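PDB 3R2C: transcription antitermination protein NusB, which probably takes part in transcription antitermination, as needed for transcribing ribosomal RNA genes, by binding the boxA sequence of their operons. Local coordinates for residues M1-G6 with K41-Y46; S63-H68 with S128-A133. One frame throughout, in Å; residues are numbered along the deposited sequence.

Interaction 1. Residues M1-G6 with K41-Y46; sequences MRYRKG and KDAYEY. With nucleotides of chain E.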
ATOM      1  N   MET A   1      15.183 -16.475  -5.704  1.00 57.69           N
ATOM      2  CA  MET A   1      15.586 -16.626  -4.276  1.00 45.99           C
ATOM      3  C   MET A   1      14.445 -16.185  -3.342  1.00 40.13           C
ATOM      4  O   MET A   1      13.947 -15.054  -3.421  1.00 31.54           O
ATOM      5  CB  MET A   1      16.881 -15.855  -4.010  1.00 47.32           C
ATOM      6  CG  MET A   1      17.025 -14.550  -4.786  1.00 57.73           C
ATOM      7  SD  MET A   1      18.634 -14.426  -5.602  1.00 73.13           S
ATOM      8  CE  MET A   1      18.187 -14.685  -7.322  1.00 74.28           C
ATOM      9  N   ARG A   2      14.026 -17.085  -2.463  1.00 30.18           N
ATOM     10  CA  ARG A   2      12.764 -16.903  -1.747  1.00 31.41           C
ATOM     11  C   ARG A   2      12.698 -15.711  -0.758  1.00 26.33           C
ATOM     12  O   ARG A   2      11.608 -15.198  -0.478  1.00 24.28           O
ATOM     13  CB  ARG A   2      12.351 -18.205  -1.047  1.00 35.26           C
ATOM     14  CG  ARG A   2      10.940 -18.138  -0.505  1.00 32.48           C
ATOM     15  CD  ARG A   2      10.221 -19.488  -0.357  1.00 30.65           C
ATOM     16  NE  ARG A   2       8.801 -19.206  -0.155  1.00 31.06           N
ATOM     17  CZ  ARG A   2       7.847 -19.405  -1.060  1.00 21.53           C
ATOM     18  NH1 ARG A   2       8.137 -19.949  -2.242  1.00 16.45           N
ATOM     19  NH2 ARG A   2       6.594 -19.048  -0.775  1.00 16.51           N
ATOM     20  N   TYR A   3      13.832 -15.272  -0.218  1.00 26.74           N
ATOM     21  CA  TYR A   3      13.821 -14.109   0.676  1.00 29.95           C
ATOM     22  C   TYR A   3      13.241 -12.861  -0.018  1.00 18.63           C
ATOM     23  O   TYR A   3      12.758 -11.952   0.645  1.00 15.78           O
ATOM     24  CB  TYR A   3      15.224 -13.787   1.188  1.00 28.58           C
ATOM     25  CG  TYR A   3      16.105 -13.163   0.139  1.00 27.40           C
ATOM     26  CD1 TYR A   3      16.877 -13.953  -0.700  1.00 31.37           C
ATOM     27  CD2 TYR A   3      16.163 -11.784  -0.024  1.00 22.03           C
ATOM     28  CE1 TYR A   3      17.675 -13.396  -1.670  1.00 30.76           C
ATOM     29  CE2 TYR A   3      16.966 -11.222  -0.998  1.00 25.91           C
ATOM     30  CZ  TYR A   3      17.723 -12.036  -1.814  1.00 35.06           C
ATOM     31  OH  TYR A   3      18.531 -11.483  -2.785  1.00 53.03           O
ATOM     32  N   ARG A   4      13.282 -12.826  -1.343  1.00 13.02           N
ATOM     33  CA  ARG A   4      12.696 -11.689  -2.069  1.00 19.97           C
ATOM     34  C   ARG A   4      11.170 -11.585  -1.938  1.00 16.67           C
ATOM     35  O   ARG A   4      10.609 -10.513  -2.148  1.00 15.72           O
ATOM     36  CB  ARG A   4      13.089 -11.729  -3.542  1.00 21.40           C
ATOM     37  CG  ARG A   4      14.563 -11.426  -3.766  1.00 21.85           C
ATOM     38  CD  ARG A   4      14.921 -11.576  -5.215  1.00 26.43           C
ATOM     39  NE  ARG A   4      16.294 -11.162  -5.481  1.00 35.18           N
ATOM     40  CZ  ARG A   4      16.841 -11.136  -6.693  1.00 42.40           C
ATOM     41  NH1 ARG A   4      16.128 -11.502  -7.750  1.00 42.08           N
ATOM     42  NH2 ARG A   4      18.096 -10.739  -6.849  1.00 45.77           N
ATOM     43  N   LYS A   5      10.491 -12.685  -1.608  1.00 18.94           N
ATOM     44  CA  LYS A   5       9.053 -12.614  -1.351  1.00 18.97           C
ATOM     45  C   LYS A   5       8.784 -11.704  -0.152  1.00 16.55           C
ATOM     46  O   LYS A   5       7.928 -10.817  -0.207  1.00 12.48           O
ATOM     47  CB  LYS A   5       8.462 -14.001  -1.089  1.00 16.56           C
ATOM     48  CG  LYS A   5       6.949 -14.020  -0.945  1.00 13.62           C
ATOM     49  CD  LYS A   5       6.436 -15.480  -0.830  1.00 17.66           C
ATOM     50  CE  LYS A   5       4.916 -15.549  -0.618  1.00 15.50           C
ATOM     51  NZ  LYS A   5       4.173 -15.085  -1.835  1.00 21.54           N
ATOM     52  N   GLY A   6       9.512 -11.927   0.936  1.00 18.04           N
ATOM     53  CA  GLY A   6       9.388 -11.076   2.107  1.00 18.87           C
ATOM     54  C   GLY A   6       9.782  -9.635   1.806  1.00 18.24           C
ATOM     55  O   GLY A   6       9.167  -8.698   2.312  1.00 18.46           O
ATOM     56  N   LYS A  41      20.429  -8.943   6.111  1.00 20.28           N
ATOM     57  CA  LYS A  41      20.918  -8.007   5.105  1.00 22.67           C
ATOM     58  C   LYS A  41      20.312  -8.292   3.732  1.00 21.78           C
ATOM     59  O   LYS A  41      20.022  -7.363   2.992  1.00 22.82           O
ATOM     60  CB  LYS A  41      22.450  -8.041   5.048  1.00 29.09           C
ATOM     61  CG  LYS A  41      23.077  -7.337   3.845  1.00 35.86           C
ATOM     62  CD  LYS A  41      24.594  -7.549   3.833  1.00 52.93           C
ATOM     63  CE  LYS A  41      25.193  -7.412   2.437  1.00 70.00           C
ATOM     64  NZ  LYS A  41      25.924  -6.127   2.233  1.00 76.66           N
ATOM     65  N   ASP A  42      20.089  -9.561   3.395  1.00 19.58           N
ATOM     66  CA  ASP A  42      19.564  -9.874   2.066  1.00 23.45           C
ATOM     67  C   ASP A  42      18.200  -9.201   1.815  1.00 24.44           C
ATOM     68  O   ASP A  42      18.025  -8.504   0.808  1.00 15.81           O
ATOM     69  CB  ASP A  42      19.525 -11.395   1.782  1.00 21.11           C
ATOM     70  CG  ASP A  42      18.804 -12.211   2.871  1.00 28.24           C
ATOM     71  OD1 ASP A  42      18.057 -11.639   3.685  1.00 22.11           O
ATOM     72  OD2 ASP A  42      18.981 -13.458   2.899  1.00 29.83           O
ATOM     73  N   ALA A  43      17.272  -9.356   2.754  1.00 18.85           N
ATOM     74  CA  ALA A  43      15.899  -8.891   2.571  1.00 26.89           C
ATOM     75  C   ALA A  43      15.787  -7.392   2.831  1.00 23.41           C
ATOM     76  O   ALA A  43      14.974  -6.694   2.209  1.00 19.09           O
ATOM     77  CB  ALA A  43      14.952  -9.658   3.486  1.00 22.65           C
ATOM     78  N   TYR A  44      16.591  -6.899   3.763  1.00 18.47           N
ATOM     79  CA  TYR A  44      16.631  -5.475   4.066  1.00 19.24           C
ATOM     80  C   TYR A  44      17.140  -4.683   2.852  1.00 17.19           C
ATOM     81  O   TYR A  44      16.558  -3.665   2.455  1.00 17.35           O
ATOM     82  CB  TYR A  44      17.546  -5.229   5.266  1.00 21.45           C
ATOM     83  CG  TYR A  44      17.728  -3.769   5.608  1.00 25.44           C
ATOM     84  CD1 TYR A  44      18.719  -3.010   4.996  1.00 29.89           C
ATOM     85  CD2 TYR A  44      16.906  -3.147   6.540  1.00 32.23           C
ATOM     86  CE1 TYR A  44      18.886  -1.669   5.307  1.00 35.75           C
ATOM     87  CE2 TYR A  44      17.066  -1.814   6.859  1.00 35.61           C
ATOM     88  CZ  TYR A  44      18.056  -1.078   6.236  1.00 40.20           C
ATOM     89  OH  TYR A  44      18.221   0.253   6.548  1.00 44.05           O
ATOM     90  N   GLU A  45      18.227  -5.152   2.257  1.00 18.03           N
ATOM     91  CA  GLU A  45      18.828  -4.440   1.142  1.00 17.35           C
ATOM     92  C   GLU A  45      17.970  -4.544  -0.116  1.00 18.12           C
ATOM     93  O   GLU A  45      17.848  -3.573  -0.860  1.00 18.15           O
ATOM     94  CB  GLU A  45      20.258  -4.932   0.892  1.00 23.08           C
ATOM     95  CG  GLU A  45      21.213  -4.432   1.980  1.00 28.44           C
ATOM     96  CD  GLU A  45      22.674  -4.557   1.602  1.00 48.31           C
ATOM     97  OE1 GLU A  45      22.978  -5.155   0.547  1.00 59.23           O
ATOM     98  OE2 GLU A  45      23.519  -4.050   2.371  1.00 59.82           O
ATOM     99  N   TYR A  46      17.351  -5.695  -0.347  1.00 14.09           N
ATOM    100  CA  TYR A  46      16.509  -5.831  -1.531  1.00 13.79           C
ATOM    101  C   TYR A  46      15.233  -4.980  -1.394  1.00 13.73           C
ATOM    102  O   TYR A  46      14.833  -4.311  -2.342  1.00 15.08           O
ATOM    103  CB  TYR A  46      16.158  -7.293  -1.808  1.00 15.70           C
ATOM    104  CG  TYR A  46      15.703  -7.499  -3.238  1.00 23.60           C
ATOM    105  CD1 TYR A  46      16.616  -7.428  -4.281  1.00 34.50           C
ATOM    106  CD2 TYR A  46      14.358  -7.724  -3.551  1.00 17.11           C
ATOM    107  CE1 TYR A  46      16.226  -7.597  -5.592  1.00 34.88           C
ATOM    108  CE2 TYR A  46      13.950  -7.896  -4.872  1.00 17.62           C
ATOM    109  CZ  TYR A  46      14.899  -7.833  -5.887  1.00 32.70           C
ATOM    110  OH  TYR A  46      14.543  -7.991  -7.211  1.00 31.70           O
TER
ATOM    111  O5'   G E   1      13.311 -22.196  -3.441  1.00 41.05           O
ATOM    112  C5'   G E   1      12.252 -22.573  -2.568  1.00 38.90           C
ATOM    113  C4'   G E   1      10.906 -22.378  -3.217  1.00 32.39           C
ATOM    114  O4'   G E   1      10.665 -20.951  -3.404  1.00 32.93           O
ATOM    115  C3'   G E   1      10.752 -22.995  -4.601  1.00 30.71           C
ATOM    116  O3'   G E   1       9.367 -23.262  -4.801  1.00 40.13           O
ATOM    117  C2'   G E   1      11.195 -21.837  -5.498  1.00 30.14           C
ATOM    118  O2'   G E   1      10.797 -21.929  -6.850  1.00 29.76           O
ATOM    119  C1'   G E   1      10.521 -20.668  -4.779  1.00 25.42           C
ATOM    120  N9    G E   1      11.104 -19.352  -5.033  1.00 27.17           N
ATOM    121  C8    G E   1      12.383 -18.919  -5.307  1.00 24.56           C
ATOM    122  N7    G E   1      12.449 -17.612  -5.427  1.00 23.63           N
ATOM    123  C5    G E   1      11.150 -17.171  -5.211  1.00 21.75           C
ATOM    124  C6    G E   1      10.563 -15.869  -5.213  1.00 24.15           C
ATOM    125  O6    G E   1      11.114 -14.796  -5.420  1.00 24.72           O
ATOM    126  N1    G E   1       9.197 -15.891  -4.938  1.00 21.86           N
ATOM    127  C2    G E   1       8.480 -17.037  -4.705  1.00 29.14           C
ATOM    128  N2    G E   1       7.171 -16.921  -4.462  1.00 26.10           N
ATOM    129  N3    G E   1       9.008 -18.244  -4.713  1.00 28.09           N
ATOM    130  C4    G E   1      10.325 -18.233  -4.971  1.00 26.72           C
ATOM    131  P     G E   2       8.852 -24.581  -5.558  1.00 36.85           P
ATOM    132  OP1   G E   2       8.197 -25.415  -4.564  1.00 31.21           O
ATOM    133  OP2   G E   2       9.996 -25.133  -6.329  1.00 41.53           O
ATOM    134  O5'   G E   2       7.767 -23.979  -6.549  1.00 35.19           O
ATOM    135  C5'   G E   2       6.842 -24.799  -7.241  1.00 35.16           C
ATOM    136  C4'   G E   2       5.620 -24.002  -7.642  1.00 27.16           C
ATOM    137  O4'   G E   2       4.862 -23.637  -6.458  1.00 24.15           O
ATOM    138  C3'   G E   2       5.894 -22.659  -8.319  1.00 23.67           C
ATOM    139  O3'   G E   2       6.204 -22.782  -9.694  1.00 35.12           O
ATOM    140  C2'   G E   2       4.610 -21.882  -8.056  1.00 26.64           C
ATOM    141  O2'   G E   2       3.596 -22.247  -8.979  1.00 32.73           O
ATOM    142  C1'   G E   2       4.219 -22.391  -6.663  1.00 26.74           C
ATOM    143  N9    G E   2       4.630 -21.458  -5.591  1.00 20.17           N
ATOM    144  C8    G E   2       5.809 -21.441  -4.895  1.00 19.14           C
ATOM    145  N7    G E   2       5.866 -20.466  -4.028  1.00 21.24           N
ATOM    146  C5    G E   2       4.659 -19.797  -4.165  1.00 17.77           C
ATOM    147  C6    G E   2       4.158 -18.655  -3.483  1.00 17.72           C
ATOM    148  O6    G E   2       4.711 -17.997  -2.585  1.00 16.80           O
ATOM    149  N1    G E   2       2.883 -18.311  -3.921  1.00 11.84           N
ATOM    150  C2    G E   2       2.194 -18.971  -4.909  1.00 18.07           C
ATOM    151  N2    G E   2       0.981 -18.489  -5.183  1.00 14.17           N
ATOM    152  N3    G E   2       2.655 -20.037  -5.557  1.00 16.79           N
ATOM    153  C4    G E   2       3.885 -20.393  -5.133  1.00 19.03           C
TER
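Asp42 is the first residue of 41-46 to touch 1-6: its CB sits over one face of the Tyr3 ring, 3.9 Å from the centroid, a CH-pi contact. The carboxylate plane of Asp42 lies within 5° of the ring plane, so the acid stacks on the tyrosine. The opposite face of that ring, toward its rim, is covered by Arg4 CG, layering Tyr3 between its own neighbour and Asp42. Ala43 follows, its CB 4.3 Å from Tyr3 CD2.

One helical turn beyond Asp42, Tyr46 offers its CB to the ring edge of Tyr3 and its own ring to Arg4. The Arg4 guanidinium lies flat on that ring, planes 10° apart and centres 4.3 Å apart, as a cation-pi stack. Nearer the backbone, Arg4 CG covers the same face of the Tyr46 ring, 3.9 Å from the centroid. Met1 CE rests against the other guanidinium face, near its rim.

Residues beside this surface contact read RNA. Arg2 NH1 donates to N7 of G2 of chain E at 2.9 Å and NH2 to its O6 at 2.8 Å, a two-pronged grip on the guanine Hoogsteen edge. Arg2 NH1 also donates to O4' of G1 of chain E (3.0 Å), tying the two nucleotides together, and Met1 N donates a hydrogen bond to N7 of G1. The contact joins the start of helix 3-21 to the first turns of helix 41-56, with Tyr46 OH hydrogen-bonded to Glu91 of helix 79-94 and Lys5 salt-bridged to Asp106 and Asp109 of helix 100-114.

Interaction 2. Residues S63-H68 with S128-A133; sequences SIIEKH and SAIYKA. With nucleotides of chain E.
His68 lays one face of its imidazole over the backbone of helix 117-137, with Ile130 CA 4.1 Å from the ring centroid and 15° off the normal, a CH-pi contact. Ala129 C lies under the same face, toward the rim. Among the ring atoms of His68, CD2 is 3.6 Å from Ile130 CG1, and CE1 is 3.7 Å from Ala133 CB.

Ile130 also meets two isoleucines. Its CG2 touches Ile64 CG2 at 3.6 Å, the side chains crossing at about a right angle, while its CD1, beyond the CG1 that His68 touches, packs on Ile65 CG1. Val89 and Ile93 of helix 79-94 also touch Ile130, and Ile65 rests on Leu85, extending this apolar patch into the protein.

On the RNA side, His68 O accepts a hydrogen bond from N3 of U7 of chain E at 2.8 Å, and Ala129 CB lies near O4 of that base. Ser128 OG accepts a hydrogen bond from N3 of U4 of chain E and donates one to O2 of C6 of chain E, bridging two bases. Helix 58-66 and His68 after it pack on helix 117-137, and both sides present groups to the RNA, within the all-helical NusB fold.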
ATOM      1  N   SER A  63       2.624   6.668 -15.196  1.00 14.90           N
ATOM      2  CA  SER A  63       2.293   6.859 -16.609  1.00 18.73           C
ATOM      3  C   SER A  63       2.217   5.521 -17.351  1.00 20.17           C
ATOM      4  O   SER A  63       1.320   5.288 -18.168  1.00 20.02           O
ATOM      5  CB  SER A  63       3.343   7.756 -17.261  1.00 24.05           C
ATOM      6  OG  SER A  63       3.129   7.857 -18.649  1.00 31.91           O
ATOM      7  N   ILE A  64       3.176   4.643 -17.085  1.00 16.34           N
ATOM      8  CA  ILE A  64       3.179   3.327 -17.723  1.00 14.88           C
ATOM      9  C   ILE A  64       1.911   2.560 -17.352  1.00 19.95           C
ATOM     10  O   ILE A  64       1.273   1.943 -18.194  1.00 16.02           O
ATOM     11  CB  ILE A  64       4.407   2.520 -17.303  1.00 16.87           C
ATOM     12  CG1 ILE A  64       5.647   3.093 -18.001  1.00 19.95           C
ATOM     13  CG2 ILE A  64       4.203   1.038 -17.626  1.00 16.93           C
ATOM     14  CD1 ILE A  64       6.944   2.671 -17.378  1.00 24.16           C
ATOM     15  N   ILE A  65       1.540   2.615 -16.083  1.00 17.65           N
ATOM     16  CA  ILE A  65       0.326   1.962 -15.621  1.00 15.68           C
ATOM     17  C   ILE A  65      -0.901   2.573 -16.310  1.00 15.52           C
ATOM     18  O   ILE A  65      -1.748   1.853 -16.824  1.00 16.62           O
ATOM     19  CB  ILE A  65       0.207   2.069 -14.081  1.00 17.96           C
ATOM     20  CG1 ILE A  65       1.277   1.180 -13.410  1.00 12.68           C
ATOM     21  CG2 ILE A  65      -1.191   1.687 -13.608  1.00 18.81           C
ATOM     22  CD1 ILE A  65       1.474   1.504 -11.914  1.00 13.22           C
ATOM     23  N   GLU A  66      -0.980   3.902 -16.339  1.00 17.69           N
ATOM     24  CA  GLU A  66      -2.142   4.579 -16.916  1.00 22.55           C
ATOM     25  C   GLU A  66      -2.323   4.281 -18.403  1.00 22.37           C
ATOM     26  O   GLU A  66      -3.446   4.185 -18.885  1.00 22.97           O
ATOM     27  CB  GLU A  66      -2.054   6.094 -16.684  1.00 22.79           C
ATOM     28  CG  GLU A  66      -2.582   6.507 -15.321  1.00 25.74           C
ATOM     29  CD  GLU A  66      -2.670   8.019 -15.151  1.00 34.23           C
ATOM     30  OE1 GLU A  66      -2.068   8.751 -15.970  1.00 34.10           O
ATOM     31  OE2 GLU A  66      -3.341   8.475 -14.198  1.00 30.20           O
ATOM     32  N   LYS A  67      -1.221   4.131 -19.126  1.00 20.28           N
ATOM     33  CA  LYS A  67      -1.288   3.766 -20.536  1.00 27.22           C
ATOM     34  C   LYS A  67      -2.100   2.488 -20.765  1.00 31.11           C
ATOM     35  O   LYS A  67      -2.624   2.281 -21.855  1.00 36.18           O
ATOM     36  CB  LYS A  67       0.116   3.607 -21.116  1.00 33.61           C
ATOM     37  CG  LYS A  67       0.145   3.369 -22.617  1.00 55.99           C
ATOM     38  CD  LYS A  67       1.521   3.673 -23.195  1.00 81.05           C
ATOM     39  CE  LYS A  67       1.495   3.713 -24.719  1.00 91.44           C
ATOM     40  NZ  LYS A  67       2.824   4.072 -25.298  1.00 87.52           N
ATOM     41  N   HIS A  68      -2.208   1.639 -19.744  1.00 24.24           N
ATOM     42  CA  HIS A  68      -2.927   0.376 -19.885  1.00 23.47           C
ATOM     43  C   HIS A  68      -4.191   0.323 -19.049  1.00 26.36           C
ATOM     44  O   HIS A  68      -4.719  -0.749 -18.810  1.00 28.42           O
ATOM     45  CB  HIS A  68      -2.008  -0.805 -19.526  1.00 21.00           C
ATOM     46  CG  HIS A  68      -0.814  -0.904 -20.416  1.00 24.88           C
ATOM     47  ND1 HIS A  68      -0.822  -1.623 -21.594  1.00 27.82           N
ATOM     48  CD2 HIS A  68       0.413  -0.329 -20.338  1.00 26.63           C
ATOM     49  CE1 HIS A  68       0.349  -1.496 -22.195  1.00 35.58           C
ATOM     50  NE2 HIS A  68       1.115  -0.717 -21.451  1.00 30.50           N
ATOM     51  N   SER A 128       0.275  -7.849 -16.629  1.00 15.66           N
ATOM     52  CA  SER A 128       0.618  -8.693 -17.762  1.00 16.60           C
ATOM     53  C   SER A 128       0.672  -7.902 -19.067  1.00 17.72           C
ATOM     54  O   SER A 128       1.559  -8.112 -19.889  1.00 17.85           O
ATOM     55  CB  SER A 128      -0.392  -9.835 -17.903  1.00 21.79           C
ATOM     56  OG  SER A 128       0.032 -10.730 -18.915  1.00 28.53           O
ATOM     57  N   ALA A 129      -0.300  -7.018 -19.268  1.00 19.71           N
ATOM     58  CA  ALA A 129      -0.312  -6.151 -20.441  1.00 26.15           C
ATOM     59  C   ALA A 129       0.890  -5.205 -20.435  1.00 25.97           C
ATOM     60  O   ALA A 129       1.530  -4.994 -21.464  1.00 19.88           O
ATOM     61  CB  ALA A 129      -1.605  -5.349 -20.492  1.00 28.63           C
ATOM     62  N   ILE A 130       1.197  -4.632 -19.276  1.00 18.52           N
ATOM     63  CA  ILE A 130       2.332  -3.731 -19.157  1.00 18.43           C
ATOM     64  C   ILE A 130       3.595  -4.486 -19.541  1.00 20.49           C
ATOM     65  O   ILE A 130       4.425  -3.987 -20.302  1.00 21.21           O
ATOM     66  CB  ILE A 130       2.494  -3.202 -17.706  1.00 20.05           C
ATOM     67  CG1 ILE A 130       1.393  -2.189 -17.384  1.00 16.36           C
ATOM     68  CG2 ILE A 130       3.876  -2.553 -17.514  1.00 17.35           C
ATOM     69  CD1 ILE A 130       1.289  -1.870 -15.885  1.00 14.74           C
ATOM     70  N   TYR A 131       3.731  -5.696 -19.010  1.00 17.93           N
ATOM     71  CA  TYR A 131       4.933  -6.486 -19.230  1.00 20.51           C
ATOM     72  C   TYR A 131       5.074  -6.902 -20.701  1.00 22.80           C
ATOM     73  O   TYR A 131       6.172  -6.911 -21.246  1.00 23.10           O
ATOM     74  CB  TYR A 131       4.938  -7.733 -18.337  1.00 17.12           C
ATOM     75  CG  TYR A 131       6.273  -8.431 -18.326  1.00 24.56           C
ATOM     76  CD1 TYR A 131       7.422  -7.752 -17.937  1.00 25.79           C
ATOM     77  CD2 TYR A 131       6.392  -9.766 -18.706  1.00 31.09           C
ATOM     78  CE1 TYR A 131       8.652  -8.376 -17.928  1.00 29.85           C
ATOM     79  CE2 TYR A 131       7.625 -10.402 -18.701  1.00 34.57           C
ATOM     80  CZ  TYR A 131       8.749  -9.699 -18.303  1.00 37.38           C
ATOM     81  OH  TYR A 131       9.980 -10.318 -18.297  1.00 52.25           O
ATOM     82  N   LYS A 132       3.976  -7.250 -21.352  1.00 24.93           N
ATOM     83  CA  LYS A 132       4.086  -7.707 -22.733  1.00 32.78           C
ATOM     84  C   LYS A 132       4.441  -6.548 -23.660  1.00 32.23           C
ATOM     85  O   LYS A 132       5.171  -6.726 -24.632  1.00 30.23           O
ATOM     86  CB  LYS A 132       2.812  -8.409 -23.195  1.00 41.19           C
ATOM     87  CG  LYS A 132       2.908  -9.929 -23.113  1.00 58.30           C
ATOM     88  CD  LYS A 132       2.645 -10.435 -21.708  1.00 57.78           C
ATOM     89  CE  LYS A 132       1.294 -11.123 -21.623  1.00 58.51           C
ATOM     90  NZ  LYS A 132       0.173 -10.273 -22.110  1.00 58.50           N
ATOM     91  N   ALA A 133       3.940  -5.362 -23.346  1.00 26.60           N
ATOM     92  CA  ALA A 133       4.259  -4.176 -24.125  1.00 27.55           C
ATOM     93  C   ALA A 133       5.730  -3.803 -23.941  1.00 32.85           C
ATOM     94  O   ALA A 133       6.388  -3.386 -24.883  1.00 33.64           O
ATOM     95  CB  ALA A 133       3.353  -3.029 -23.733  1.00 27.51           C
TER
ATOM     96  P     U E   4       4.998 -18.397 -15.122  1.00 28.27           P
ATOM     97  OP1   U E   4       4.371 -19.712 -14.867  1.00 24.56           O
ATOM     98  OP2   U E   4       5.542 -18.106 -16.468  1.00 29.44           O
ATOM     99  O5'   U E   4       4.011 -17.243 -14.689  1.00 27.34           O
ATOM    100  C5'   U E   4       3.614 -17.098 -13.342  1.00 26.16           C
ATOM    101  C4'   U E   4       2.415 -16.216 -13.255  1.00 19.95           C
ATOM    102  O4'   U E   4       2.779 -14.885 -13.676  1.00 22.43           O
ATOM    103  C3'   U E   4       1.273 -16.597 -14.176  1.00 24.41           C
ATOM    104  O3'   U E   4       0.478 -17.633 -13.628  1.00 24.96           O
ATOM    105  C2'   U E   4       0.542 -15.268 -14.367  1.00 20.73           C
ATOM    106  O2'   U E   4      -0.286 -14.985 -13.248  1.00 23.44           O
ATOM    107  C1'   U E   4       1.704 -14.279 -14.354  1.00 19.39           C
ATOM    108  N1    U E   4       2.166 -13.886 -15.704  1.00 24.20           N
ATOM    109  C2    U E   4       1.350 -13.086 -16.478  1.00 23.38           C
ATOM    110  O2    U E   4       0.226 -12.752 -16.151  1.00 23.97           O
ATOM    111  N3    U E   4       1.884 -12.717 -17.685  1.00 26.59           N
ATOM    112  C4    U E   4       3.132 -13.021 -18.174  1.00 30.04           C
ATOM    113  O4    U E   4       3.455 -12.591 -19.281  1.00 36.18           O
ATOM    114  C5    U E   4       3.940 -13.819 -17.307  1.00 30.51           C
ATOM    115  C6    U E   4       3.438 -14.198 -16.125  1.00 26.99           C
ATOM    116  P     U E   7      -8.211 -10.068 -18.123  1.00 35.86           P
ATOM    117  OP1   U E   7      -9.335 -10.937 -17.719  1.00 36.36           O
ATOM    118  OP2   U E   7      -7.908  -9.901 -19.562  1.00 37.80           O
ATOM    119  O5'   U E   7      -8.356  -8.644 -17.431  1.00 36.08           O
ATOM    120  C5'   U E   7      -8.785  -8.532 -16.084  1.00 28.72           C
ATOM    121  C4'   U E   7      -9.032  -7.091 -15.702  1.00 34.95           C
ATOM    122  O4'   U E   7      -7.868  -6.287 -16.056  1.00 29.75           O
ATOM    123  C3'   U E   7     -10.228  -6.431 -16.388  1.00 46.12           C
ATOM    124  O3'   U E   7     -10.828  -5.498 -15.493  1.00 66.38           O
ATOM    125  C2'   U E   7      -9.584  -5.668 -17.529  1.00 46.06           C
ATOM    126  O2'   U E   7     -10.345  -4.577 -18.002  1.00 50.67           O
ATOM    127  C1'   U E   7      -8.282  -5.213 -16.876  1.00 35.45           C
ATOM    128  N1    U E   7      -7.208  -4.906 -17.834  1.00 28.77           N
ATOM    129  C2    U E   7      -6.927  -3.563 -18.001  1.00 29.40           C
ATOM    130  O2    U E   7      -7.507  -2.675 -17.395  1.00 37.07           O
ATOM    131  N3    U E   7      -5.939  -3.299 -18.905  1.00 26.95           N
ATOM    132  C4    U E   7      -5.218  -4.205 -19.643  1.00 26.80           C
ATOM    133  O4    U E   7      -4.362  -3.765 -20.406  1.00 28.84           O
ATOM    134  C5    U E   7      -5.572  -5.578 -19.432  1.00 28.09           C
ATOM    135  C6    U E   7      -6.540  -5.877 -18.553  1.00 28.56           C
ATOM    136  P     C E   6      -6.738 -15.683 -14.454  1.00 27.26           P
ATOM    137  OP1   C E   6      -8.114 -15.506 -13.958  1.00 28.50           O
ATOM    138  OP2   C E   6      -6.444 -16.840 -15.319  1.00 28.41           O
ATOM    139  O5'   C E   6      -6.243 -14.349 -15.190  1.00 26.45           O
ATOM    140  C5'   C E   6      -6.462 -13.063 -14.614  1.00 25.98           C
ATOM    141  C4'   C E   6      -6.088 -11.959 -15.578  1.00 26.20           C
ATOM    142  O4'   C E   6      -4.683 -12.092 -15.920  1.00 24.07           O
ATOM    143  C3'   C E   6      -6.845 -11.976 -16.909  1.00 29.94           C
ATOM    144  O3'   C E   6      -6.882 -10.651 -17.440  1.00 33.30           O
ATOM    145  C2'   C E   6      -5.932 -12.838 -17.770  1.00 31.98           C
ATOM    146  O2'   C E   6      -6.116 -12.688 -19.162  1.00 34.33           O
ATOM    147  C1'   C E   6      -4.557 -12.344 -17.316  1.00 28.86           C
ATOM    148  N1    C E   6      -3.456 -13.311 -17.510  1.00 27.90           N
ATOM    149  C2    C E   6      -2.445 -13.033 -18.436  1.00 30.70           C
ATOM    150  O2    C E   6      -2.518 -11.987 -19.088  1.00 30.46           O
ATOM    151  N3    C E   6      -1.419 -13.899 -18.595  1.00 27.44           N
ATOM    152  C4    C E   6      -1.390 -15.017 -17.864  1.00 31.49           C
ATOM    153  N4    C E   6      -0.370 -15.856 -18.041  1.00 27.45           N
ATOM    154  C5    C E   6      -2.404 -15.331 -16.920  1.00 33.11           C
ATOM    155  C6    C E   6      -3.405 -14.459 -16.776  1.00 29.85           C
TER

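Overall arrangement
Interactions 1 and 2 lie on opposite sides of the chain's centre, their own centres about 26 Å apart and their nearest atoms about 12 Å, yet both border the RNA of chain E. Interaction 1 is a surface contact between helices 3-21 and 41-56; none of its touching residues is buried, and flat polar groups stacked on tyrosines hold it. Interaction 2 is partly buried, joining helix 58-66 and the residues after it to helix 117-137 through aliphatic branches and one imidazole face. They share no helix, although 41-56 and 58-66 are consecutive. In interaction 1 the RNA is hydrogen-bonded by residues beside the packing, Met1 and Arg2, whereas in interaction 2 His68 both packs and bonds a base.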